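Local coordinates for aromatic-amino-acid:2-oxoglutarate transaminase (Candida albicans, PDB 6HND), which probably transfers amino groups between aromatic amino acids and 2-oxoglutarate, using pyridoxal 5'-phosphate as its cofactor, at residues V183-F189 / K204-I210; Q421-Y427 / V513-F517; M437-I443 / N487-Y493. All coordinates share one frame; numbering follows the deposited sequence.

Interaction 1 (V183-F189 / K204-I210)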
loop_
_atom_site.group_PDB
_atom_site.type_symbol
_atom_site.label_atom_id
_atom_site.label_comp_id
_atom_site.label_asym_id
_atom_site.label_seq_id
_atom_site.Cartn_x
_atom_site.Cartn_y
_atom_site.Cartn_z
ATOM N N VAL B 183 20.942 0.837 16.070
ATOM C CA VAL B 183 21.775 0.014 15.150
ATOM C C VAL B 183 20.971 -1.241 14.777
ATOM O O VAL B 183 20.393 -1.858 15.676
ATOM C CB VAL B 183 23.116 -0.334 15.814
ATOM C CG1 VAL B 183 23.923 -1.349 15.015
ATOM C CG2 VAL B 183 23.921 0.926 16.050
ATOM N N ILE B 184 20.923 -1.595 13.495
ATOM C CA ILE B 184 20.433 -2.936 13.089
ATOM C C ILE B 184 21.592 -3.675 12.441
ATOM O O ILE B 184 22.340 -3.072 11.625
ATOM C CB ILE B 184 19.182 -2.905 12.193
ATOM C CG1 ILE B 184 18.723 -4.339 11.910
ATOM C CG2 ILE B 184 19.422 -2.100 10.935
ATOM C CD1 ILE B 184 17.286 -4.493 11.530
ATOM N N LEU B 185 21.743 -4.915 12.867
ATOM C CA LEU B 185 22.703 -5.900 12.325
ATOM C C LEU B 185 22.110 -6.450 11.032
ATOM O O LEU B 185 20.980 -7.003 11.096
ATOM C CB LEU B 185 22.855 -7.021 13.353
ATOM C CG LEU B 185 23.437 -6.581 14.674
ATOM C CD1 LEU B 185 23.194 -7.634 15.737
ATOM C CD2 LEU B 185 24.922 -6.285 14.493
ATOM N N VAL B 186 22.835 -6.319 9.927
ATOM C CA VAL B 186 22.363 -6.797 8.605
ATOM C C VAL B 186 23.442 -7.703 8.006
ATOM O O VAL B 186 24.641 -7.336 8.064
ATOM C CB VAL B 186 22.016 -5.602 7.707
ATOM C CG1 VAL B 186 21.592 -6.041 6.325
ATOM C CG2 VAL B 186 20.931 -4.730 8.327
ATOM N N GLU B 187 23.026 -8.841 7.448
ATOM C CA GLU B 187 23.906 -9.714 6.615
ATOM C C GLU B 187 24.634 -8.843 5.583
ATOM O O GLU B 187 23.969 -8.079 4.904
ATOM C CB GLU B 187 23.092 -10.856 6.001
ATOM C CG GLU B 187 22.561 -11.817 7.052
ATOM C CD GLU B 187 21.390 -12.692 6.668
ATOM O OE1 GLU B 187 20.602 -12.262 5.800
ATOM O OE2 GLU B 187 21.205 -13.755 7.314
ATOM N N GLU B 188 25.959 -8.983 5.494
ATOM C CA GLU B 188 26.863 -8.082 4.732
ATOM C C GLU B 188 26.465 -8.067 3.257
ATOM O O GLU B 188 26.680 -7.023 2.651
ATOM C CB GLU B 188 28.330 -8.471 4.876
ATOM C CG GLU B 188 28.719 -9.799 4.240
ATOM C CD GLU B 188 30.222 -10.068 4.328
ATOM O OE1 GLU B 188 31.001 -9.069 4.270
ATOM O OE2 GLU B 188 30.626 -11.281 4.450
ATOM N N PHE B 189 25.949 -9.184 2.720
ATOM C CA PHE B 189 25.210 -9.224 1.427
ATOM C C PHE B 189 23.753 -9.479 1.776
ATOM O O PHE B 189 23.484 -10.444 2.560
ATOM C CB PHE B 189 25.750 -10.273 0.452
ATOM C CG PHE B 189 27.222 -10.101 0.189
ATOM C CD1 PHE B 189 27.671 -9.207 -0.769
ATOM C CD2 PHE B 189 28.157 -10.805 0.930
ATOM C CE1 PHE B 189 29.021 -9.014 -0.982
ATOM C CE2 PHE B 189 29.511 -10.594 0.724
ATOM C CZ PHE B 189 29.937 -9.692 -0.219
ATOM N N LYS B 204 21.293 2.880 11.913
ATOM C CA LYS B 204 22.544 2.540 11.178
ATOM C C LYS B 204 22.583 1.015 10.948
ATOM O O LYS B 204 22.322 0.237 11.894
ATOM C CB LYS B 204 23.798 3.051 11.906
ATOM C CG LYS B 204 24.977 3.345 10.972
ATOM C CD LYS B 204 26.361 2.864 11.441
ATOM C CE LYS B 204 27.205 2.173 10.374
ATOM N NZ LYS B 204 28.133 3.094 9.673
ATOM N N ALA B 205 22.887 0.605 9.720
ATOM C CA ALA B 205 23.131 -0.799 9.327
ATOM C C ALA B 205 24.595 -1.150 9.603
ATOM O O ALA B 205 25.499 -0.472 9.077
ATOM C CB ALA B 205 22.798 -0.981 7.874
ATOM N N VAL B 206 24.819 -2.172 10.420
ATOM C CA VAL B 206 26.168 -2.748 10.681
ATOM C C VAL B 206 26.203 -4.123 10.021
ATOM O O VAL B 206 25.334 -4.961 10.270
ATOM C CB VAL B 206 26.453 -2.778 12.191
ATOM C CG1 VAL B 206 27.524 -3.784 12.561
ATOM C CG2 VAL B 206 26.802 -1.368 12.664
ATOM N N PRO B 207 27.168 -4.337 9.106
ATOM C CA PRO B 207 27.261 -5.576 8.347
ATOM C C PRO B 207 27.755 -6.755 9.196
ATOM O O PRO B 207 28.643 -6.579 9.987
ATOM C CB PRO B 207 28.274 -5.207 7.251
ATOM C CG PRO B 207 29.192 -4.216 7.935
ATOM C CD PRO B 207 28.259 -3.399 8.807
ATOM N N VAL B 208 27.151 -7.920 9.012
ATOM C CA VAL B 208 27.500 -9.199 9.694
ATOM C C VAL B 208 28.093 -10.117 8.620
ATOM O O VAL B 208 27.358 -10.453 7.656
ATOM C CB VAL B 208 26.256 -9.824 10.366
ATOM C CG1 VAL B 208 26.473 -11.282 10.729
ATOM C CG2 VAL B 208 25.798 -9.048 11.601
ATOM N N LYS B 209 29.356 -10.509 8.771
ATOM C CA LYS B 209 30.104 -11.280 7.741
ATOM C C LYS B 209 29.385 -12.600 7.442
ATOM O O LYS B 209 28.816 -13.219 8.341
ATOM C CB LYS B 209 31.545 -11.586 8.164
ATOM C CG LYS B 209 32.414 -10.369 8.438
ATOM C CD LYS B 209 33.905 -10.670 8.500
ATOM C CE LYS B 209 34.714 -9.521 9.084
ATOM N NZ LYS B 209 36.164 -9.789 8.957
ATOM N N ILE B 210 29.401 -12.985 6.175
ATOM C CA ILE B 210 28.874 -14.284 5.701
ATOM C C ILE B 210 30.064 -15.191 5.456
ATOM O O ILE B 210 31.052 -14.742 4.868
ATOM C CB ILE B 210 28.028 -14.084 4.442
ATOM C CG1 ILE B 210 26.640 -13.563 4.821
ATOM C CG2 ILE B 210 27.969 -15.373 3.637
ATOM C CD1 ILE B 210 25.871 -13.065 3.642
#
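The carboxylate of Glu188 reaches across to the other segment and takes the backbone N-H of Ile210 on OE2 at 2.7 Å, a nearly straight bond (173° at the hydrogen) that arrives from above the carboxylate plane. Its other oxygen, OE1, forms a salt bridge with Arg485 NH2 and a hydrogen bond with Ser482 OG, so both oxygens are engaged. This lies at the C-terminal end of a parallel strand pair, 183-187 beside 204-208, the two strands of a beta-alpha-beta unit whose connection contains helix 193-200; strand 204-208 is one edge, within this chain, of the large mixed sheet of the PLP-dependent transferase fold. CG of Glu188 sits between the backbone N and the carbonyl carbon (chi1 67°), and the chain then runs extended to place OE2 against Ile210 N. Five backbone bonds zip the strands together: Ile184 and Val186 each donate and accept, from Ile184 N to Lys204 O through to Val208 N on Val186 O at 2.7 Å, and Glu188 N adds the last on Val208 O. On one face of the sheet Val183 CG1 touches Val206 CG2 at 3.7 Å, and Leu185 lies alongside Val206 while its CB meets Val208 CG2 at 4.0 Å. Glu187 shares this face but turns its carboxylate to the neighbouring strand, where OE2 bonds Thr246 OG1. On the opposite face helix 193-200 packs on Ile184, Val186 and Ala205, while Pro207 meets Phe481. Past the strands, Ile210 CD1 approaches the Phe189 ring at its edge, 4.2 Å from CD2.

Interaction 2 (Q421-Y427 / V513-F517)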
loop_
_atom_site.group_PDB
_atom_site.type_symbol
_atom_site.label_atom_id
_atom_site.label_comp_id
_atom_site.label_asym_id
_atom_site.label_seq_id
_atom_site.Cartn_x
_atom_site.Cartn_y
_atom_site.Cartn_z
ATOM N N GLN B 421 34.195 -25.641 -19.162
ATOM C CA GLN B 421 35.679 -25.536 -19.091
ATOM C C GLN B 421 36.027 -24.609 -17.905
ATOM O O GLN B 421 36.912 -24.970 -17.119
ATOM C CB GLN B 421 36.196 -25.063 -20.460
ATOM C CG GLN B 421 37.513 -25.698 -20.890
ATOM C CD GLN B 421 38.175 -25.106 -22.121
ATOM O OE1 GLN B 421 39.375 -25.310 -22.360
ATOM N NE2 GLN B 421 37.400 -24.392 -22.935
ATOM N N ALA B 422 35.308 -23.488 -17.721
ATOM C CA ALA B 422 35.533 -22.513 -16.615
ATOM C C ALA B 422 35.470 -23.213 -15.243
ATOM O O ALA B 422 36.328 -22.903 -14.352
ATOM C CB ALA B 422 34.535 -21.382 -16.698
ATOM N N TYR B 423 34.530 -24.148 -15.079
ATOM C CA TYR B 423 34.384 -24.930 -13.829
ATOM C C TYR B 423 35.528 -25.940 -13.703
ATOM O O TYR B 423 36.157 -26.019 -12.621
ATOM C CB TYR B 423 33.034 -25.640 -13.730
ATOM C CG TYR B 423 32.884 -26.416 -12.446
ATOM C CD1 TYR B 423 32.674 -25.760 -11.243
ATOM C CD2 TYR B 423 33.016 -27.798 -12.427
ATOM C CE1 TYR B 423 32.586 -26.456 -10.045
ATOM C CE2 TYR B 423 32.920 -28.514 -11.244
ATOM C CZ TYR B 423 32.704 -27.835 -10.056
ATOM O OH TYR B 423 32.600 -28.521 -8.892
ATOM N N LYS B 424 35.778 -26.714 -14.758
ATOM C CA LYS B 424 36.772 -27.828 -14.731
ATOM C C LYS B 424 38.179 -27.256 -14.515
ATOM O O LYS B 424 38.969 -27.903 -13.818
ATOM C CB LYS B 424 36.622 -28.697 -15.981
ATOM C CG LYS B 424 35.405 -29.621 -15.942
ATOM C CD LYS B 424 34.964 -30.090 -17.316
ATOM C CE LYS B 424 33.948 -31.217 -17.300
ATOM N NZ LYS B 424 33.497 -31.537 -18.679
ATOM N N LYS B 425 38.448 -26.043 -14.984
ATOM C CA LYS B 425 39.765 -25.379 -14.773
ATOM C C LYS B 425 39.809 -24.700 -13.394
ATOM O O LYS B 425 40.895 -24.257 -13.000
ATOM C CB LYS B 425 40.066 -24.420 -15.932
ATOM C CG LYS B 425 40.251 -25.114 -17.276
ATOM C CD LYS B 425 40.905 -24.250 -18.330
ATOM C CE LYS B 425 42.404 -24.079 -18.151
ATOM N NZ LYS B 425 43.140 -25.351 -18.347
ATOM N N GLY B 426 38.687 -24.602 -12.680
ATOM C CA GLY B 426 38.637 -23.965 -11.343
ATOM C C GLY B 426 38.519 -22.442 -11.386
ATOM O O GLY B 426 38.775 -21.823 -10.374
ATOM N N TYR B 427 38.093 -21.845 -12.498
ATOM C CA TYR B 427 37.913 -20.374 -12.605
ATOM C C TYR B 427 36.633 -19.969 -11.860
ATOM O O TYR B 427 36.539 -18.836 -11.349
ATOM C CB TYR B 427 37.840 -19.899 -14.062
ATOM C CG TYR B 427 39.021 -20.198 -14.955
ATOM C CD1 TYR B 427 40.301 -20.393 -14.474
ATOM C CD2 TYR B 427 38.841 -20.231 -16.326
ATOM C CE1 TYR B 427 41.366 -20.640 -15.331
ATOM C CE2 TYR B 427 39.884 -20.487 -17.195
ATOM C CZ TYR B 427 41.154 -20.686 -16.701
ATOM O OH TYR B 427 42.150 -20.944 -17.597
ATOM N N VAL B 513 33.318 -16.121 -18.748
ATOM C CA VAL B 513 34.332 -16.179 -17.653
ATOM C C VAL B 513 35.601 -16.818 -18.212
ATOM O O VAL B 513 36.708 -16.279 -17.947
ATOM C CB VAL B 513 33.857 -16.905 -16.378
ATOM C CG1 VAL B 513 34.951 -16.856 -15.322
ATOM C CG2 VAL B 513 32.563 -16.340 -15.798
ATOM N N TYR B 514 35.446 -17.918 -18.950
ATOM C CA TYR B 514 36.550 -18.636 -19.632
ATOM C C TYR B 514 37.371 -17.661 -20.481
ATOM O O TYR B 514 38.602 -17.622 -20.310
ATOM C CB TYR B 514 36.053 -19.757 -20.544
ATOM C CG TYR B 514 37.210 -20.543 -21.113
ATOM C CD1 TYR B 514 37.904 -21.430 -20.310
ATOM C CD2 TYR B 514 37.662 -20.346 -22.412
ATOM C CE1 TYR B 514 38.999 -22.128 -20.786
ATOM C CE2 TYR B 514 38.762 -21.040 -22.905
ATOM C CZ TYR B 514 39.437 -21.935 -22.087
ATOM O OH TYR B 514 40.530 -22.639 -22.506
ATOM N N GLU B 515 36.723 -16.902 -21.368
ATOM C CA GLU B 515 37.446 -15.953 -22.246
ATOM C C GLU B 515 38.146 -14.937 -21.357
ATOM O O GLU B 515 39.313 -14.614 -21.630
ATOM C CB GLU B 515 36.535 -15.252 -23.251
ATOM C CG GLU B 515 37.300 -14.656 -24.438
ATOM C CD GLU B 515 36.649 -13.433 -25.079
ATOM O OE1 GLU B 515 37.225 -12.307 -24.958
ATOM O OE2 GLU B 515 35.556 -13.589 -25.683
ATOM N N PHE B 516 37.478 -14.462 -20.313
ATOM C CA PHE B 516 38.004 -13.355 -19.473
ATOM C C PHE B 516 39.306 -13.827 -18.819
ATOM O O PHE B 516 40.307 -13.063 -18.855
ATOM C CB PHE B 516 36.939 -12.876 -18.488
ATOM C CG PHE B 516 37.427 -11.904 -17.451
ATOM C CD1 PHE B 516 37.563 -10.562 -17.748
ATOM C CD2 PHE B 516 37.686 -12.323 -16.167
ATOM C CE1 PHE B 516 37.998 -9.663 -16.790
ATOM C CE2 PHE B 516 38.119 -11.429 -15.207
ATOM C CZ PHE B 516 38.283 -10.100 -15.519
ATOM N N PHE B 517 39.310 -15.054 -18.289
ATOM C CA PHE B 517 40.497 -15.706 -17.667
ATOM C C PHE B 517 41.594 -15.976 -18.717
ATOM O O PHE B 517 42.775 -15.628 -18.453
ATOM C CB PHE B 517 40.075 -16.961 -16.895
ATOM C CG PHE B 517 39.767 -16.705 -15.434
ATOM C CD1 PHE B 517 38.575 -16.099 -15.050
ATOM C CD2 PHE B 517 40.695 -17.025 -14.450
ATOM C CE1 PHE B 517 38.298 -15.864 -13.715
ATOM C CE2 PHE B 517 40.427 -16.777 -13.117
ATOM C CZ PHE B 517 39.225 -16.202 -12.754
#
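The ring of Tyr427 is sandwiched: Lys425 CB of its own segment lies over the centre of one face, and Phe517 covers the opposite one. The two rings form an offset stack, planes 14° apart and centroids 4.4 Å from each other. Because the two side chains run in opposite directions, each CB lies over the partner's ring, Tyr427 CB 3.8 Å from the Phe517 centroid and Phe517 CB 3.6 Å from the Tyr427 centroid, a pair of reciprocal CH-pi contacts. Tyr514 CD1 meets the edge of the Tyr427 ring at CE2, 3.8 Å away. The Tyr514 ring in turn carries the Gln421 amide on one face, the two planes 25° apart, with NE2 3.3 Å from CZ; Lys425 CD abuts its edge in plane, 3.8 Å from CE1. Gln421 OE1 and Tyr514 OH are 2.9 Å apart. These groups pack the short helix 421-424 against helix 499-518 in the small C-terminal domain of the aminotransferase fold, where Tyr427 leads into strand 428-430 of the antiparallel sheet. A Schellman motif ends the short helix: Tyr427 N bonds back to Ala422 O at 2.8 Å and Gly426 N to Tyr423 O, with Gly426 at positive phi. The chain thus turns away from the helix, and Tyr427, with CG beside its backbone N (chi1 -59°), presents its ring to Phe517. Deeper in, Ala422 CB faces Tyr514 CB, and Val513 CG1 approaches Tyr427 CB; both Ala422 and Val513 also rest on Val428.

Interaction 3 (M437-I443 / N487-Y493)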
loop_
_atom_site.group_PDB
_atom_site.type_symbol
_atom_site.label_atom_id
_atom_site.label_comp_id
_atom_site.label_asym_id
_atom_site.label_seq_id
_atom_site.Cartn_x
_atom_site.Cartn_y
_atom_site.Cartn_z
ATOM N N MET B 437 15.527 -19.496 -5.081
ATOM C CA MET B 437 15.658 -19.196 -6.528
ATOM C C MET B 437 17.048 -18.632 -6.872
ATOM O O MET B 437 17.246 -18.267 -8.070
ATOM C CB MET B 437 14.558 -18.225 -6.981
ATOM C CG MET B 437 14.512 -16.895 -6.218
ATOM S SD MET B 437 13.341 -15.668 -6.900
ATOM C CE MET B 437 11.822 -16.615 -6.914
ATOM N N PHE B 438 17.987 -18.561 -5.917
ATOM C CA PHE B 438 19.300 -17.882 -6.121
ATOM C C PHE B 438 20.475 -18.868 -5.983
ATOM O O PHE B 438 20.447 -19.779 -5.140
ATOM C CB PHE B 438 19.458 -16.680 -5.182
ATOM C CG PHE B 438 18.425 -15.593 -5.381
ATOM C CD1 PHE B 438 18.194 -15.050 -6.633
ATOM C CD2 PHE B 438 17.707 -15.095 -4.304
ATOM C CE1 PHE B 438 17.238 -14.071 -6.811
ATOM C CE2 PHE B 438 16.741 -14.126 -4.484
ATOM C CZ PHE B 438 16.497 -13.626 -5.739
ATOM N N VAL B 439 21.490 -18.672 -6.832
ATOM C CA VAL B 439 22.800 -19.385 -6.810
ATOM C C VAL B 439 23.926 -18.369 -6.638
ATOM O O VAL B 439 24.000 -17.428 -7.465
ATOM C CB VAL B 439 23.024 -20.191 -8.088
ATOM C CG1 VAL B 439 24.375 -20.877 -8.049
ATOM C CG2 VAL B 439 21.930 -21.215 -8.310
ATOM N N THR B 440 24.787 -18.559 -5.640
ATOM C CA THR B 440 26.106 -17.883 -5.577
ATOM C C THR B 440 27.061 -18.541 -6.588
ATOM O O THR B 440 27.364 -19.777 -6.487
ATOM C CB THR B 440 26.730 -17.869 -4.176
ATOM O OG1 THR B 440 25.868 -17.140 -3.313
ATOM C CG2 THR B 440 28.088 -17.203 -4.157
ATOM N N PHE B 441 27.540 -17.720 -7.517
ATOM C CA PHE B 441 28.487 -18.106 -8.592
ATOM C C PHE B 441 29.793 -17.379 -8.301
ATOM O O PHE B 441 29.867 -16.155 -8.540
ATOM C CB PHE B 441 27.901 -17.742 -9.954
ATOM C CG PHE B 441 28.706 -18.180 -11.144
ATOM C CD1 PHE B 441 28.720 -19.503 -11.538
ATOM C CD2 PHE B 441 29.383 -17.254 -11.923
ATOM C CE1 PHE B 441 29.426 -19.901 -12.666
ATOM C CE2 PHE B 441 30.109 -17.654 -13.033
ATOM C CZ PHE B 441 30.101 -18.971 -13.420
ATOM N N LYS B 442 30.756 -18.125 -7.776
ATOM C CA LYS B 442 32.071 -17.621 -7.329
ATOM C C LYS B 442 33.016 -17.519 -8.523
ATOM O O LYS B 442 32.992 -18.383 -9.416
ATOM C CB LYS B 442 32.607 -18.534 -6.227
ATOM C CG LYS B 442 31.846 -18.427 -4.911
ATOM C CD LYS B 442 32.585 -18.971 -3.718
ATOM C CE LYS B 442 32.272 -20.432 -3.474
ATOM N NZ LYS B 442 32.577 -20.822 -2.078
ATOM N N ILE B 443 33.794 -16.450 -8.529
ATOM C CA ILE B 443 34.881 -16.180 -9.499
ATOM C C ILE B 443 36.192 -16.274 -8.720
ATOM O O ILE B 443 36.413 -15.384 -7.848
ATOM C CB ILE B 443 34.694 -14.780 -10.113
ATOM C CG1 ILE B 443 33.265 -14.541 -10.610
ATOM C CG2 ILE B 443 35.746 -14.550 -11.187
ATOM C CD1 ILE B 443 32.733 -15.591 -11.567
ATOM N N ASN B 487 33.600 -11.281 -4.789
ATOM C CA ASN B 487 34.009 -12.012 -6.026
ATOM C C ASN B 487 32.937 -13.038 -6.421
ATOM O O ASN B 487 33.255 -14.222 -6.578
ATOM C CB ASN B 487 35.390 -12.657 -5.867
ATOM C CG ASN B 487 35.464 -13.628 -4.702
ATOM O OD1 ASN B 487 34.884 -13.378 -3.635
ATOM N ND2 ASN B 487 36.139 -14.749 -4.930
ATOM N N PHE B 488 31.694 -12.614 -6.617
ATOM C CA PHE B 488 30.635 -13.559 -7.044
ATOM C C PHE B 488 29.548 -12.812 -7.795
ATOM O O PHE B 488 29.374 -11.623 -7.558
ATOM C CB PHE B 488 30.047 -14.353 -5.871
ATOM C CG PHE B 488 29.233 -13.573 -4.873
ATOM C CD1 PHE B 488 29.836 -12.980 -3.774
ATOM C CD2 PHE B 488 27.858 -13.490 -4.989
ATOM C CE1 PHE B 488 29.072 -12.320 -2.817
ATOM C CE2 PHE B 488 27.099 -12.791 -4.061
ATOM C CZ PHE B 488 27.707 -12.197 -2.983
ATOM N N PHE B 489 28.828 -13.541 -8.632
ATOM C CA PHE B 489 27.545 -13.104 -9.219
ATOM C C PHE B 489 26.423 -13.933 -8.599
ATOM O O PHE B 489 26.627 -15.121 -8.345
ATOM C CB PHE B 489 27.568 -13.264 -10.733
ATOM C CG PHE B 489 28.644 -12.474 -11.414
ATOM C CD1 PHE B 489 28.539 -11.094 -11.532
ATOM C CD2 PHE B 489 29.738 -13.116 -11.978
ATOM C CE1 PHE B 489 29.537 -10.363 -12.160
ATOM C CE2 PHE B 489 30.753 -12.378 -12.581
ATOM C CZ PHE B 489 30.647 -11.007 -12.673
ATOM N N ARG B 490 25.282 -13.290 -8.340
ATOM C CA ARG B 490 24.036 -13.983 -7.952
ATOM C C ARG B 490 23.339 -14.366 -9.243
ATOM O O ARG B 490 23.153 -13.466 -10.101
ATOM C CB ARG B 490 23.100 -13.098 -7.120
ATOM C CG ARG B 490 21.869 -13.834 -6.596
ATOM C CD ARG B 490 20.834 -12.874 -6.044
ATOM N NE ARG B 490 20.127 -12.219 -7.123
ATOM C CZ ARG B 490 19.180 -11.320 -6.975
ATOM N NH1 ARG B 490 18.796 -10.954 -5.766
ATOM N NH2 ARG B 490 18.617 -10.778 -8.038
ATOM N N LEU B 491 22.900 -15.615 -9.321
ATOM C CA LEU B 491 22.159 -16.156 -10.487
ATOM C C LEU B 491 20.753 -16.483 -10.028
ATOM O O LEU B 491 20.634 -17.014 -8.914
ATOM C CB LEU B 491 22.855 -17.416 -10.997
ATOM C CG LEU B 491 24.371 -17.308 -11.173
ATOM C CD1 LEU B 491 24.928 -18.659 -11.580
ATOM C CD2 LEU B 491 24.717 -16.251 -12.205
ATOM N N CYS B 492 19.754 -16.134 -10.836
ATOM C CA CYS B 492 18.347 -16.500 -10.602
ATOM C C CYS B 492 17.794 -17.296 -11.791
ATOM O O CYS B 492 17.829 -16.764 -12.918
ATOM C CB CYS B 492 17.494 -15.270 -10.333
ATOM S SG CYS B 492 15.764 -15.724 -10.063
ATOM N N TYR B 493 17.286 -18.501 -11.514
ATOM C CA TYR B 493 16.730 -19.479 -12.497
ATOM C C TYR B 493 15.195 -19.475 -12.424
ATOM O O TYR B 493 14.546 -20.441 -12.851
ATOM C CB TYR B 493 17.314 -20.877 -12.245
ATOM C CG TYR B 493 17.322 -21.280 -10.797
ATOM C CD1 TYR B 493 16.178 -21.794 -10.204
ATOM C CD2 TYR B 493 18.431 -21.075 -9.997
ATOM C CE1 TYR B 493 16.147 -22.140 -8.864
ATOM C CE2 TYR B 493 18.435 -21.456 -8.661
ATOM C CZ TYR B 493 17.286 -21.979 -8.096
ATOM O OH TYR B 493 17.250 -22.305 -6.784
#
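Leu491 CD1 presses on Phe441 CB at 3.5 Å, at the centre of an apolar face that also carries Val439, Phe489 and Ile443. Val439 CB meets Leu491 CB directly across the strands, Phe441 and Phe489 approach edge to edge through their CD2 atoms, and Ile443 CG1 lies 3.9 Å from Phe489 CE2. Helices 392-418, 451-465 and 499-518 cover this face. Val439 CG2 touches the edge of the Tyr493 ring, whose face lies against Met437 O. Strands 438-443 and 488-492 are the middle pair of the antiparallel sheet of the small C-terminal domain of this aminotransferase fold, flanked by 428-430 and 470-471. Hydrogen-bonded pairs Val439-Leu491 and Phe441-Phe489 each contribute two backbone bonds, such as Val439 N to Leu491 O at 2.8 Å. On the other face, Phe438 is held between Met437 CG on one side and Arg490 on the opposite one. The guanidinium lies flat on the ring, planes 9° apart and centres 4.0 Å apart, an off-centre cation-pi stack. Bending at chi3 (76°) turns the arginine tip over the ring, with CZ 3.4 Å from Phe438 CE1. NH1 bonds OD1 of Asn252, a cofactor-binding residue, and NH2 bonds Ser42 O of the second subunit, fixing the guanidinium at the subunit boundary, while the Phe438 ring touches PLP. At the far end Ile443 N donates to Asn487 O (173° at the hydrogen), while Asn487 ND2 returns a 3.0 Å bond to Ile443 O from above its carbonyl plane.

Interaction 3 connects the other two. Its Phe488 ring meets Phe189 of interaction 1 edge-to-face, CZ to CD1 at 3.7 Å, joining the small antiparallel sheet to the end of the strand pair in the large mixed one. On its apolar face Ile443 CG2 lies 3.8 Å from Phe517 CE1 of interaction 2, and Phe441 CE2 is 3.9 Å from Val513 CG2. Interactions 1 and 2 do not touch, their nearest atoms about 16 Å apart. The cofactor lies against interaction 3, where the Phe438 side chain comes within about 4 Å of PLP; in interaction 1 the side chain of Glu187 is about 8 Å from the bound PLP. Interaction 2 is remote from the annotated sites.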